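Local coordinates for protein DyP-type peroxidase (Pleurotus ostreatus PC15, PDB 6FSK) that probably uses heme b and hydrogen peroxide to oxidise dyes and other substrates, among them manganese(II), at residues I353-I358 with L380-Y385; A123-F128 with F242-Q247. The protein carries 1 engineered substitution. One frame throughout, in Å; residues are numbered along the deposited sequence.

Interaction 1 (I353-I358 with L380-Y385). With HEM (protoporphyrin IX containing Fe), chain C.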
ATOM      1  N   ILE A 353       1.383  -6.358  -5.531  1.00  9.04           N
ATOM      2  CA  ILE A 353       2.080  -5.735  -4.421  1.00  9.05           C
ATOM      3  C   ILE A 353       1.636  -6.314  -3.137  1.00  8.82           C
ATOM      4  O   ILE A 353       0.497  -6.787  -3.000  1.00  9.90           O
ATOM      5  CB  ILE A 353       1.857  -4.171  -4.401  1.00  8.98           C
ATOM      6  CG1 ILE A 353       0.345  -3.831  -4.241  1.00  9.53           C
ATOM      7  CG2 ILE A 353       2.443  -3.514  -5.614  1.00 10.14           C
ATOM      8  CD1 ILE A 353       0.110  -2.346  -4.040  1.00  8.79           C
ATOM      9  N   ILE A 354       2.567  -6.295  -2.148  1.00  9.02           N
ATOM     10  CA  ILE A 354       2.221  -6.704  -0.824  1.00  9.36           C
ATOM     11  C   ILE A 354       2.103  -5.432  -0.009  1.00  9.13           C
ATOM     12  O   ILE A 354       3.061  -4.707   0.127  1.00 10.51           O
ATOM     13  CB  ILE A 354       3.262  -7.658  -0.184  1.00 10.74           C
ATOM     14  CG1 ILE A 354       3.241  -9.007  -0.906  1.00 11.92           C
ATOM     15  CG2 ILE A 354       3.000  -7.803   1.281  1.00 12.69           C
ATOM     16  CD1 ILE A 354       4.395  -9.885  -0.453  1.00 13.21           C
ATOM     17  N   ARG A 355       0.937  -5.221   0.616  1.00  9.21           N
ATOM     18  CA  ARG A 355       0.695  -3.989   1.420  1.00  9.52           C
ATOM     19  C   ARG A 355       0.853  -4.222   2.893  1.00  9.86           C
ATOM     20  O   ARG A 355       0.459  -5.279   3.440  1.00 10.66           O
ATOM     21  CB  ARG A 355      -0.705  -3.480   1.170  1.00 10.10           C
ATOM     22  CG  ARG A 355      -0.907  -2.988  -0.218  1.00 11.26           C
ATOM     23  CD  ARG A 355      -2.379  -2.803  -0.590  1.00 11.47           C
ATOM     24  NE  ARG A 355      -3.106  -4.083  -0.558  1.00 11.68           N
ATOM     25  CZ  ARG A 355      -4.209  -4.272   0.160  1.00 10.23           C
ATOM     26  NH1 ARG A 355      -4.795  -3.285   0.856  1.00 10.15           N
ATOM     27  NH2 ARG A 355      -4.732  -5.457   0.187  1.00 10.44           N
ATOM     28  N   ARG A 356       1.466  -3.264   3.583  1.00 10.55           N
ATOM     29  CA  ARG A 356       1.695  -3.349   5.025  1.00 11.22           C
ATOM     30  C   ARG A 356       1.186  -2.017   5.674  1.00 13.45           C
ATOM     31  O   ARG A 356       1.897  -1.495   6.540  1.00 15.51           O
ATOM     32  CB  ARG A 356       3.150  -3.597   5.380  1.00 11.93           C
ATOM     33  CG  ARG A 356       3.754  -4.801   4.768  1.00 11.64           C
ATOM     34  CD  ARG A 356       3.211  -6.098   5.356  1.00 12.42           C
ATOM     35  NE  ARG A 356       3.881  -7.244   4.808  1.00 12.82           N
ATOM     36  CZ  ARG A 356       3.345  -8.439   4.549  1.00 14.05           C
ATOM     37  NH1 ARG A 356       2.089  -8.690   4.755  1.00 14.96           N
ATOM     38  NH2 ARG A 356       4.130  -9.411   4.049  1.00 15.28           N
ATOM     39  N   GLY A 357       0.032  -1.524   5.270  1.00 14.92           N
ATOM     40  CA  GLY A 357      -0.504  -0.243   5.822  1.00 13.95           C
ATOM     41  C   GLY A 357      -0.812  -0.283   7.278  1.00 15.81           C
ATOM     42  O   GLY A 357      -1.078  -1.361   7.889  1.00 17.82           O
ATOM     43  N   ILE A 358      -0.735   0.876   7.871  1.00 11.33           N
ATOM     44  CA  ILE A 358      -1.295   1.049   9.188  1.00 10.05           C
ATOM     45  C   ILE A 358      -1.977   2.434   9.186  1.00 10.58           C
ATOM     46  O   ILE A 358      -1.473   3.398   8.615  1.00 10.36           O
ATOM     47  CB  ILE A 358      -0.207   0.953  10.329  1.00 10.39           C
ATOM     48  CG1 ILE A 358      -0.834   0.915  11.732  1.00 12.58           C
ATOM     49  CG2 ILE A 358       0.871   2.014  10.242  1.00 11.88           C
ATOM     50  CD1 ILE A 358       0.122   0.561  12.869  1.00 12.70           C
ATOM     51  N   LEU A 380      -3.808   6.892   6.338  1.00  8.67           N
ATOM     52  CA  LEU A 380      -3.106   5.636   6.138  1.00 10.08           C
ATOM     53  C   LEU A 380      -1.626   5.922   5.887  1.00  9.32           C
ATOM     54  O   LEU A 380      -1.266   6.730   5.028  1.00 10.95           O
ATOM     55  CB  LEU A 380      -3.712   4.875   4.952  1.00 10.47           C
ATOM     56  CG  LEU A 380      -3.229   3.480   4.688  1.00 11.66           C
ATOM     57  CD1 LEU A 380      -3.660   2.546   5.791  1.00 11.61           C
ATOM     58  CD2 LEU A 380      -3.803   3.003   3.351  1.00 11.09           C
ATOM     59  N   LEU A 381      -0.775   5.263   6.663  1.00  9.00           N
ATOM     60  CA  LEU A 381       0.660   5.140   6.283  1.00  9.50           C
ATOM     61  C   LEU A 381       0.754   3.990   5.308  1.00  8.49           C
ATOM     62  O   LEU A 381       0.834   2.815   5.730  1.00 10.23           O
ATOM     63  CB  LEU A 381       1.467   4.941   7.505  1.00  9.14           C
ATOM     64  CG  LEU A 381       1.350   5.966   8.637  1.00  9.51           C
ATOM     65  CD1 LEU A 381       2.304   5.636   9.791  1.00 10.72           C
ATOM     66  CD2 LEU A 381       1.478   7.388   8.136  1.00 11.18           C
ATOM     67  N   PHE A 382       0.590   4.322   4.038  1.00  8.58           N
ATOM     68  CA  PHE A 382       0.582   3.291   2.993  1.00  8.58           C
ATOM     69  C   PHE A 382       2.019   2.814   2.765  1.00  8.95           C
ATOM     70  O   PHE A 382       2.883   3.605   2.501  1.00  7.94           O
ATOM     71  CB  PHE A 382       0.035   3.881   1.687  1.00  9.53           C
ATOM     72  CG  PHE A 382       0.067   2.924   0.560  1.00 10.34           C
ATOM     73  CD1 PHE A 382      -1.013   2.097   0.281  1.00 11.02           C
ATOM     74  CD2 PHE A 382       1.130   2.897  -0.265  1.00 11.10           C
ATOM     75  CE1 PHE A 382      -0.940   1.157  -0.765  1.00 10.67           C
ATOM     76  CE2 PHE A 382       1.157   2.016  -1.365  1.00 10.92           C
ATOM     77  CZ  PHE A 382       0.124   1.155  -1.585  1.00 10.31           C
ATOM     78  N   VAL A 383       2.222   1.517   2.857  1.00  8.16           N
ATOM     79  CA  VAL A 383       3.481   0.915   2.525  1.00  8.07           C
ATOM     80  C   VAL A 383       3.238  -0.299   1.626  1.00  7.85           C
ATOM     81  O   VAL A 383       2.332  -1.092   1.935  1.00  8.84           O
ATOM     82  CB  VAL A 383       4.270   0.460   3.772  1.00  9.39           C
ATOM     83  CG1 VAL A 383       5.419  -0.475   3.409  1.00 10.91           C
ATOM     84  CG2 VAL A 383       4.787   1.678   4.494  1.00  9.75           C
ATOM     85  N   CYS A 384       3.914  -0.448   0.526  1.00  7.85           N
ATOM     86  CA  CYS A 384       3.795  -1.699  -0.284  1.00  8.56           C
ATOM     87  C   CYS A 384       5.176  -2.091  -0.780  1.00  8.29           C
ATOM     88  O   CYS A 384       6.056  -1.233  -0.972  1.00  8.11           O
ATOM     89  CB  CYS A 384       2.790  -1.565  -1.436  1.00  9.56           C
ATOM     90  SG  CYS A 384       3.328  -0.553  -2.808  1.00 10.45           S
ATOM     91  N   TYR A 385       5.317  -3.360  -1.043  1.00  9.54           N
ATOM     92  CA  TYR A 385       6.497  -3.998  -1.539  1.00  8.38           C
ATOM     93  C   TYR A 385       6.297  -4.715  -2.841  1.00  9.10           C
ATOM     94  O   TYR A 385       5.250  -5.402  -3.027  1.00  9.56           O
ATOM     95  CB  TYR A 385       7.031  -5.048  -0.571  1.00  8.28           C
ATOM     96  CG  TYR A 385       7.459  -4.540   0.775  1.00  9.49           C
ATOM     97  CD1 TYR A 385       8.729  -4.016   0.973  1.00 10.06           C
ATOM     98  CD2 TYR A 385       6.599  -4.537   1.861  1.00 10.04           C
ATOM     99  CE1 TYR A 385       9.137  -3.512   2.223  1.00  9.63           C
ATOM    100  CE2 TYR A 385       6.975  -4.018   3.082  1.00  9.46           C
ATOM    101  CZ  TYR A 385       8.282  -3.527   3.268  1.00  9.15           C
ATOM    102  OH  TYR A 385       8.668  -3.041   4.483  1.00 12.52           O
TER
HETATM  103  CHA HEM C 501      -7.322  -3.047  -1.482  1.00  9.86           C
HETATM  104  CHB HEM C 501      -8.407   0.963   0.963  1.00  8.76           C
HETATM  105  CHC HEM C 501      -4.601   3.132  -1.034  1.00  8.84           C
HETATM  106  CHD HEM C 501      -3.678  -0.784  -3.733  1.00  8.61           C
HETATM  107  C1A HEM C 501      -7.977  -2.168  -0.618  1.00  9.30           C
HETATM  108  C2A HEM C 501      -9.127  -2.467   0.176  1.00  9.75           C
HETATM  109  C3A HEM C 501      -9.406  -1.371   0.896  1.00  9.96           C
HETATM  110  C4A HEM C 501      -8.473  -0.367   0.483  1.00  9.12           C
HETATM  111  CMA HEM C 501     -10.556  -1.181   1.824  1.00 10.35           C
HETATM  112  CAA HEM C 501      -9.885  -3.785   0.154  1.00  9.79           C
HETATM  113  CBA HEM C 501      -9.492  -4.844   1.177  1.00 11.28           C
HETATM  114  CGA HEM C 501      -8.140  -5.449   0.906  1.00 12.05           C
HETATM  115  O1A HEM C 501      -7.997  -6.272  -0.001  1.00 12.34           O
HETATM  116  O2A HEM C 501      -7.186  -5.106   1.649  1.00 13.22           O
HETATM  117  C1B HEM C 501      -7.470   1.951   0.646  1.00 10.33           C
HETATM  118  C2B HEM C 501      -7.384   3.222   1.204  1.00 10.51           C
HETATM  119  C3B HEM C 501      -6.299   3.863   0.694  1.00  8.52           C
HETATM  120  C4B HEM C 501      -5.722   2.903  -0.258  1.00  8.47           C
HETATM  121  CMB HEM C 501      -8.357   3.824   2.186  1.00 11.73           C
HETATM  122  CAB HEM C 501      -5.723   5.212   0.888  1.00  9.00           C
HETATM  123  CBB HEM C 501      -5.952   5.944   1.956  1.00  8.64           C
HETATM  124  C1C HEM C 501      -4.036   2.357  -1.999  1.00  8.59           C
HETATM  125  C2C HEM C 501      -2.979   2.648  -2.873  1.00  9.24           C
HETATM  126  C3C HEM C 501      -2.714   1.571  -3.667  1.00  9.19           C
HETATM  127  C4C HEM C 501      -3.606   0.527  -3.223  1.00  7.88           C
HETATM  128  CMC HEM C 501      -2.245   3.962  -2.883  1.00 10.22           C
HETATM  129  CAC HEM C 501      -1.779   1.354  -4.805  1.00  8.70           C
HETATM  130  CBC HEM C 501      -1.338   2.342  -5.610  1.00  9.94           C
HETATM  131  C1D HEM C 501      -4.584  -1.741  -3.266  1.00  8.40           C
HETATM  132  C2D HEM C 501      -4.480  -3.160  -3.729  1.00  8.41           C
HETATM  133  C3D HEM C 501      -5.500  -3.800  -3.039  1.00  8.91           C
HETATM  134  C4D HEM C 501      -6.188  -2.766  -2.283  1.00  9.28           C
HETATM  135  CMD HEM C 501      -3.498  -3.765  -4.650  1.00  8.16           C
HETATM  136  CAD HEM C 501      -5.930  -5.258  -3.151  1.00  9.28           C
HETATM  137  CBD HEM C 501      -6.866  -5.512  -4.290  1.00  9.78           C
HETATM  138  CGD HEM C 501      -7.164  -6.983  -4.447  1.00  9.52           C
HETATM  139  O1D HEM C 501      -8.391  -7.240  -4.518  1.00 10.65           O
HETATM  140  O2D HEM C 501      -6.271  -7.803  -4.389  1.00 11.04           O
HETATM  141  NA  HEM C 501      -7.621  -0.822  -0.518  1.00  9.36           N
HETATM  142  NB  HEM C 501      -6.512   1.792  -0.299  1.00  8.58           N
HETATM  143  NC  HEM C 501      -4.501   1.061  -2.328  1.00  8.57           N
HETATM  144  ND  HEM C 501      -5.648  -1.558  -2.483  1.00  8.41           N
HETATM  145 FE   HEM C 501      -6.127   0.127  -1.464  1.00  9.01          FE
HETATM  146  O   HOH W   1       2.569   1.140   7.126  1.00 14.10           O

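Interaction 2 (A123-F128 with F242-Q247). With HEM (protoporphyrin IX containing Fe), chain C.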
ATOM      1  N   ALA A 123       2.668  19.238  -3.069  1.00 12.87           N
ATOM      2  CA  ALA A 123       2.103  19.933  -1.899  1.00 13.04           C
ATOM      3  C   ALA A 123       2.157  18.962  -0.743  1.00 12.29           C
ATOM      4  O   ALA A 123       1.171  18.346  -0.320  1.00 13.77           O
ATOM      5  CB  ALA A 123       0.730  20.382  -2.168  1.00 14.84           C
ATOM      6  N   TRP A 124       3.368  18.820  -0.206  1.00 11.58           N
ATOM      7  CA  TRP A 124       3.643  17.905   0.890  1.00 12.21           C
ATOM      8  C   TRP A 124       4.089  18.639   2.167  1.00 12.81           C
ATOM      9  O   TRP A 124       4.507  19.820   2.103  1.00 14.35           O
ATOM     10  CB  TRP A 124       4.785  16.976   0.503  1.00 10.87           C
ATOM     11  CG  TRP A 124       4.416  15.914  -0.527  1.00 10.52           C
ATOM     12  CD1 TRP A 124       3.240  15.627  -1.004  1.00 11.16           C
ATOM     13  CD2 TRP A 124       5.335  14.991  -1.099  1.00 10.11           C
ATOM     14  NE1 TRP A 124       3.300  14.557  -1.925  1.00 10.17           N
ATOM     15  CE2 TRP A 124       4.590  14.131  -1.955  1.00 10.71           C
ATOM     16  CE3 TRP A 124       6.692  14.712  -0.851  1.00 10.86           C
ATOM     17  CZ2 TRP A 124       5.175  13.097  -2.633  1.00 11.34           C
ATOM     18  CZ3 TRP A 124       7.298  13.713  -1.554  1.00 12.75           C
ATOM     19  CH2 TRP A 124       6.481  12.861  -2.401  1.00 11.93           C
ATOM     20  N   GLU A 125       3.976  17.968   3.302  1.00 12.91           N
ATOM     21  CA  GLU A 125       4.560  18.526   4.498  1.00 13.09           C
ATOM     22  C   GLU A 125       6.042  18.796   4.304  1.00 13.75           C
ATOM     23  O   GLU A 125       6.795  18.097   3.613  1.00 12.77           O
ATOM     24  CB  GLU A 125       4.373  17.611   5.685  1.00 16.23           C
ATOM     25  CG  GLU A 125       2.945  17.372   6.051  1.00 17.22           C
ATOM     26  CD  GLU A 125       2.726  16.687   7.319  1.00 18.44           C
ATOM     27  OE1 GLU A 125       3.711  16.227   7.946  1.00 19.39           O
ATOM     28  OE2 GLU A 125       1.528  16.537   7.668  1.00 19.94           O
ATOM     29  N   ALA A 126       6.563  19.880   4.913  1.00 13.29           N
ATOM     30  CA  ALA A 126       7.937  20.313   4.656  1.00 13.99           C
ATOM     31  C   ALA A 126       9.040  19.301   4.768  1.00 13.06           C
ATOM     32  O   ALA A 126       9.939  19.245   3.906  1.00 14.90           O
ATOM     33  CB  ALA A 126       8.224  21.551   5.505  1.00 15.73           C
ATOM     34  N   PRO A 127       8.998  18.446   5.757  1.00 11.78           N
ATOM     35  CA  PRO A 127      10.093  17.511   5.908  1.00 12.44           C
ATOM     36  C   PRO A 127      10.203  16.537   4.730  1.00 11.44           C
ATOM     37  O   PRO A 127      11.286  16.109   4.348  1.00 13.45           O
ATOM     38  CB  PRO A 127       9.789  16.781   7.183  1.00 13.41           C
ATOM     39  CG  PRO A 127       8.863  17.673   7.912  1.00 15.23           C
ATOM     40  CD  PRO A 127       8.108  18.490   6.947  1.00 13.21           C
ATOM     41  N   PHE A 128       9.068  16.255   4.062  1.00 11.37           N
ATOM     42  CA  PHE A 128       9.125  15.323   2.927  1.00 11.36           C
ATOM     43  C   PHE A 128       9.569  15.933   1.640  1.00 12.44           C
ATOM     44  O   PHE A 128       9.757  15.246   0.644  1.00 12.74           O
ATOM     45  CB  PHE A 128       7.747  14.579   2.792  1.00 11.09           C
ATOM     46  CG  PHE A 128       7.494  13.590   3.919  1.00 12.06           C
ATOM     47  CD1 PHE A 128       8.165  12.350   3.900  1.00 11.61           C
ATOM     48  CD2 PHE A 128       6.673  13.861   4.982  1.00 12.61           C
ATOM     49  CE1 PHE A 128       7.990  11.465   4.944  1.00 12.21           C
ATOM     50  CE2 PHE A 128       6.480  12.945   6.028  1.00 13.76           C
ATOM     51  CZ  PHE A 128       7.126  11.745   5.974  1.00 13.12           C
ATOM     52  N   PHE A 242       6.505   4.212   0.268  1.00  8.17           N
ATOM     53  CA  PHE A 242       5.796   4.877   1.377  1.00  8.71           C
ATOM     54  C   PHE A 242       4.984   6.036   0.865  1.00  8.06           C
ATOM     55  O   PHE A 242       5.523   6.836   0.098  1.00  7.76           O
ATOM     56  CB  PHE A 242       6.765   5.384   2.428  1.00  8.92           C
ATOM     57  CG  PHE A 242       6.106   6.210   3.485  1.00 11.60           C
ATOM     58  CD1 PHE A 242       5.247   5.661   4.414  1.00 15.90           C
ATOM     59  CD2 PHE A 242       6.358   7.565   3.551  1.00 12.28           C
ATOM     60  CE1 PHE A 242       4.684   6.472   5.425  1.00 16.08           C
ATOM     61  CE2 PHE A 242       5.745   8.345   4.525  1.00 11.85           C
ATOM     62  CZ  PHE A 242       4.881   7.802   5.371  1.00 13.28           C
ATOM     63  N   ARG A 243       3.707   6.105   1.258  1.00  8.19           N
ATOM     64  CA  ARG A 243       2.805   7.235   0.927  1.00  8.41           C
ATOM     65  C   ARG A 243       2.093   7.669   2.165  1.00  9.00           C
ATOM     66  O   ARG A 243       1.454   6.876   2.851  1.00  9.46           O
ATOM     67  CB  ARG A 243       1.786   6.869  -0.158  1.00  8.91           C
ATOM     68  CG  ARG A 243       2.452   6.422  -1.466  1.00  8.87           C
ATOM     69  CD  ARG A 243       2.729   7.591  -2.390  1.00  8.38           C
ATOM     70  NE  ARG A 243       1.579   8.228  -3.017  1.00  8.52           N
ATOM     71  CZ  ARG A 243       1.547   9.455  -3.511  1.00 10.06           C
ATOM     72  NH1 ARG A 243       2.557  10.288  -3.350  1.00 10.38           N
ATOM     73  NH2 ARG A 243       0.427   9.854  -4.082  1.00  9.76           N
ATOM     74  N   TYR A 244       2.241   8.952   2.493  1.00  8.09           N
ATOM     75  CA  TYR A 244       1.568   9.495   3.694  1.00  8.58           C
ATOM     76  C   TYR A 244       0.209  10.041   3.316  1.00  8.84           C
ATOM     77  O   TYR A 244       0.139  11.142   2.693  1.00  9.80           O
ATOM     78  CB  TYR A 244       2.469  10.596   4.218  1.00  9.28           C
ATOM     79  CG  TYR A 244       2.191  11.131   5.596  1.00  9.66           C
ATOM     80  CD1 TYR A 244       1.396  10.506   6.493  1.00 11.11           C
ATOM     81  CD2 TYR A 244       2.891  12.261   6.024  1.00 11.77           C
ATOM     82  CE1 TYR A 244       1.241  10.983   7.801  1.00 12.49           C
ATOM     83  CE2 TYR A 244       2.702  12.739   7.291  1.00 13.13           C
ATOM     84  CZ  TYR A 244       1.934  12.096   8.173  1.00 13.29           C
ATOM     85  OH  TYR A 244       1.788  12.626   9.488  1.00 14.93           O
ATOM     86  N   LEU A 245      -0.796   9.197   3.462  1.00  8.78           N
ATOM     87  CA  LEU A 245      -2.100   9.467   2.806  1.00  8.68           C
ATOM     88  C   LEU A 245      -3.138   9.947   3.773  1.00  9.52           C
ATOM     89  O   LEU A 245      -3.644   9.183   4.571  1.00 10.34           O
ATOM     90  CB  LEU A 245      -2.605   8.259   2.039  1.00  9.14           C
ATOM     91  CG  LEU A 245      -1.674   7.817   0.920  1.00  9.21           C
ATOM     92  CD1 LEU A 245      -2.286   6.551   0.230  1.00  9.95           C
ATOM     93  CD2 LEU A 245      -1.404   8.830  -0.171  1.00  8.70           C
ATOM     94  N   PHE A 246      -3.432  11.238   3.767  1.00  9.67           N
ATOM     95  CA  PHE A 246      -4.458  11.752   4.711  1.00  9.31           C
ATOM     96  C   PHE A 246      -5.822  11.426   4.116  1.00  9.96           C
ATOM     97  O   PHE A 246      -5.987  11.484   2.884  1.00 11.61           O
ATOM     98  CB  PHE A 246      -4.283  13.279   4.887  1.00 10.17           C
ATOM     99  CG  PHE A 246      -3.182  13.635   5.808  1.00  9.82           C
ATOM    100  CD1 PHE A 246      -1.874  13.437   5.473  1.00 10.43           C
ATOM    101  CD2 PHE A 246      -3.432  14.150   7.064  1.00 10.24           C
ATOM    102  CE1 PHE A 246      -0.829  13.665   6.373  1.00 11.76           C
ATOM    103  CE2 PHE A 246      -2.386  14.461   7.931  1.00 11.92           C
ATOM    104  CZ  PHE A 246      -1.092  14.221   7.578  1.00 10.87           C
ATOM    105  N   GLN A 247      -6.762  11.096   4.969  1.00  8.95           N
ATOM    106  CA  GLN A 247      -8.121  10.804   4.537  1.00 10.26           C
ATOM    107  C   GLN A 247      -9.093  11.848   5.085  1.00 10.05           C
ATOM    108  O   GLN A 247      -9.031  12.222   6.242  1.00 10.80           O
ATOM    109  CB  GLN A 247      -8.506   9.431   5.014  1.00 10.36           C
ATOM    110  CG  GLN A 247      -7.676   8.353   4.276  1.00  9.77           C
ATOM    111  CD  GLN A 247      -7.928   6.994   4.857  1.00 11.22           C
ATOM    112  OE1 GLN A 247      -7.027   6.397   5.371  1.00 12.78           O
ATOM    113  NE2 GLN A 247      -9.061   6.427   4.655  1.00 12.45           N
TER
HETATM  114  CHA HEM C 501      -7.322  -3.047  -1.482  1.00  9.86           C
HETATM  115  CHB HEM C 501      -8.407   0.963   0.963  1.00  8.76           C
HETATM  116  CHC HEM C 501      -4.601   3.132  -1.034  1.00  8.84           C
HETATM  117  CHD HEM C 501      -3.678  -0.784  -3.733  1.00  8.61           C
HETATM  118  C1A HEM C 501      -7.977  -2.168  -0.618  1.00  9.30           C
HETATM  119  C2A HEM C 501      -9.127  -2.467   0.176  1.00  9.75           C
HETATM  120  C3A HEM C 501      -9.406  -1.371   0.896  1.00  9.96           C
HETATM  121  C4A HEM C 501      -8.473  -0.367   0.483  1.00  9.12           C
HETATM  122  CMA HEM C 501     -10.556  -1.181   1.824  1.00 10.35           C
HETATM  123  CAA HEM C 501      -9.885  -3.785   0.154  1.00  9.79           C
HETATM  124  CBA HEM C 501      -9.492  -4.844   1.177  1.00 11.28           C
HETATM  125  CGA HEM C 501      -8.140  -5.449   0.906  1.00 12.05           C
HETATM  126  O1A HEM C 501      -7.997  -6.272  -0.001  1.00 12.34           O
HETATM  127  O2A HEM C 501      -7.186  -5.106   1.649  1.00 13.22           O
HETATM  128  C1B HEM C 501      -7.470   1.951   0.646  1.00 10.33           C
HETATM  129  C2B HEM C 501      -7.384   3.222   1.204  1.00 10.51           C
HETATM  130  C3B HEM C 501      -6.299   3.863   0.694  1.00  8.52           C
HETATM  131  C4B HEM C 501      -5.722   2.903  -0.258  1.00  8.47           C
HETATM  132  CMB HEM C 501      -8.357   3.824   2.186  1.00 11.73           C
HETATM  133  CAB HEM C 501      -5.723   5.212   0.888  1.00  9.00           C
HETATM  134  CBB HEM C 501      -5.952   5.944   1.956  1.00  8.64           C
HETATM  135  C1C HEM C 501      -4.036   2.357  -1.999  1.00  8.59           C
HETATM  136  C2C HEM C 501      -2.979   2.648  -2.873  1.00  9.24           C
HETATM  137  C3C HEM C 501      -2.714   1.571  -3.667  1.00  9.19           C
HETATM  138  C4C HEM C 501      -3.606   0.527  -3.223  1.00  7.88           C
HETATM  139  CMC HEM C 501      -2.245   3.962  -2.883  1.00 10.22           C
HETATM  140  CAC HEM C 501      -1.779   1.354  -4.805  1.00  8.70           C
HETATM  141  CBC HEM C 501      -1.338   2.342  -5.610  1.00  9.94           C
HETATM  142  C1D HEM C 501      -4.584  -1.741  -3.266  1.00  8.40           C
HETATM  143  C2D HEM C 501      -4.480  -3.160  -3.729  1.00  8.41           C
HETATM  144  C3D HEM C 501      -5.500  -3.800  -3.039  1.00  8.91           C
HETATM  145  C4D HEM C 501      -6.188  -2.766  -2.283  1.00  9.28           C
HETATM  146  CMD HEM C 501      -3.498  -3.765  -4.650  1.00  8.16           C
HETATM  147  CAD HEM C 501      -5.930  -5.258  -3.151  1.00  9.28           C
HETATM  148  CBD HEM C 501      -6.866  -5.512  -4.290  1.00  9.78           C
HETATM  149  CGD HEM C 501      -7.164  -6.983  -4.447  1.00  9.52           C
HETATM  150  O1D HEM C 501      -8.391  -7.240  -4.518  1.00 10.65           O
HETATM  151  O2D HEM C 501      -6.271  -7.803  -4.389  1.00 11.04           O
HETATM  152  NA  HEM C 501      -7.621  -0.822  -0.518  1.00  9.36           N
HETATM  153  NB  HEM C 501      -6.512   1.792  -0.299  1.00  8.58           N
HETATM  154  NC  HEM C 501      -4.501   1.061  -2.328  1.00  8.57           N
HETATM  155  ND  HEM C 501      -5.648  -1.558  -2.483  1.00  8.41           N
HETATM  156 FE   HEM C 501      -6.127   0.127  -1.464  1.00  9.01          FE
HETATM  157  O   HOH W   2       3.358  14.561  10.113  1.00 18.10           O

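Interaction 1 (I353-I358 with L380-Y385)
R356 sets CG at the edge of the Y385 ring, in plane, 3.7 Å from CE2, while I354 CG2 sits over the centre of one face of the R356 guanidinium. Both polar ends turn to D11: R356 NE to its backbone O, Y385 OH to its carboxylate. The F382 ring has I353 CD1 at its edge, 4.3 Å from CZ, and heme methyl CMC over one face, toward the rim. Heme C3D lies 3.4 Å above the centre of the R355 guanidinium; at the edge, in plane, propionate O2A accepts NH2 at 2.9 Å and NH1 at 3.1 Å. A bend at chi3 (-63°) carries NE over pyrrole D, while D191 and S194 O hold the terminal nitrogens. An alanine in place of R355 would probably leave O2A without both donors, D191 without its salt-bridge mate, S194 O without NH2, and a gap beside the porphyrin.

I354 and Y385 form a hydrogen-bonded antiparallel pair, and R356 N reaches V383 O. Water 1 bridges R356 O and L381 O where direct pairing lapses, before I358 and L381 pair again. This interrupted pairing holds R355 against the porphyrin, its D191 salt bridge consistent with the distal arginine-aspartate pair of DyP-type peroxidases.

Interaction 2 (A123-F128 with F242-Q247)
F128 brings CE1 and CZ of its ring to F242 and CE2 to Y244, two residues whose side chains project from the same strand. Its CE1 comes 3.9 Å from F242 CE2, with the ring planes 34° apart, and its CE2 comes 3.7 Å from Y244 CD2, with the planes at 60°. The three rings form an aromatic cluster, to which F25 of strand 20-28 adds a fourth, meeting F128 edge-to-face.

Y244 touches both F128 and E125. Its CG lies anti to the backbone N (chi1 -167°), and its ring takes F246 CE1 over the centre of one face, 3.5 Å above the plane. At the ring's edge stand E125 OE1, 3.7 Å from CE2, and water 2, which is 2.6 Å from Y244 OH and donates to E125 OE1 at 2.8 Å. The extended E125 side chain crosses both Y244 and F246 at about a right angle, and its other oxygen, OE2, lies 3.5 Å from F246 CZ. E125 O also accepts F128 N, a backbone bond within the segment that ties together two of the residues facing the strand.

Beside the cluster, W124 CZ2 meets the guanidinium edge of R243, while D111 takes both W124 NE1 and R243 NH2. No direct hydrogen bond joins 123-128 to 242-247. Ring packing, the W124-R243 contact and the water bridge join them instead, and the E125 carboxylate oxygens beside ring C-H groups, with the water, probably give the aromatic cluster a weakly polar, partly hydrated border.

Interactions 1 and 2, with centres about 14 Å apart, meet on neighbouring strands of the central antiparallel sheet. L380 N reaches L245 O at 2.9 Å, and R243 N reaches F382 O at 2.9 Å, so the two strands are probably bonded at both points. On the face that carries Y244, L381 CD2 packs 3.5 Å from Y244 CD1. The other face holds the heme: F382 CE1 is 3.3 Å from heme C2C, and L245 CD1 is 3.7 Å from heme CAB. Strand 242-247 therefore looks two ways, with F242, Y244 and F246 toward the 123-128 loop and L245 and Q247 toward the cofactor that interaction 1 grips by one propionate.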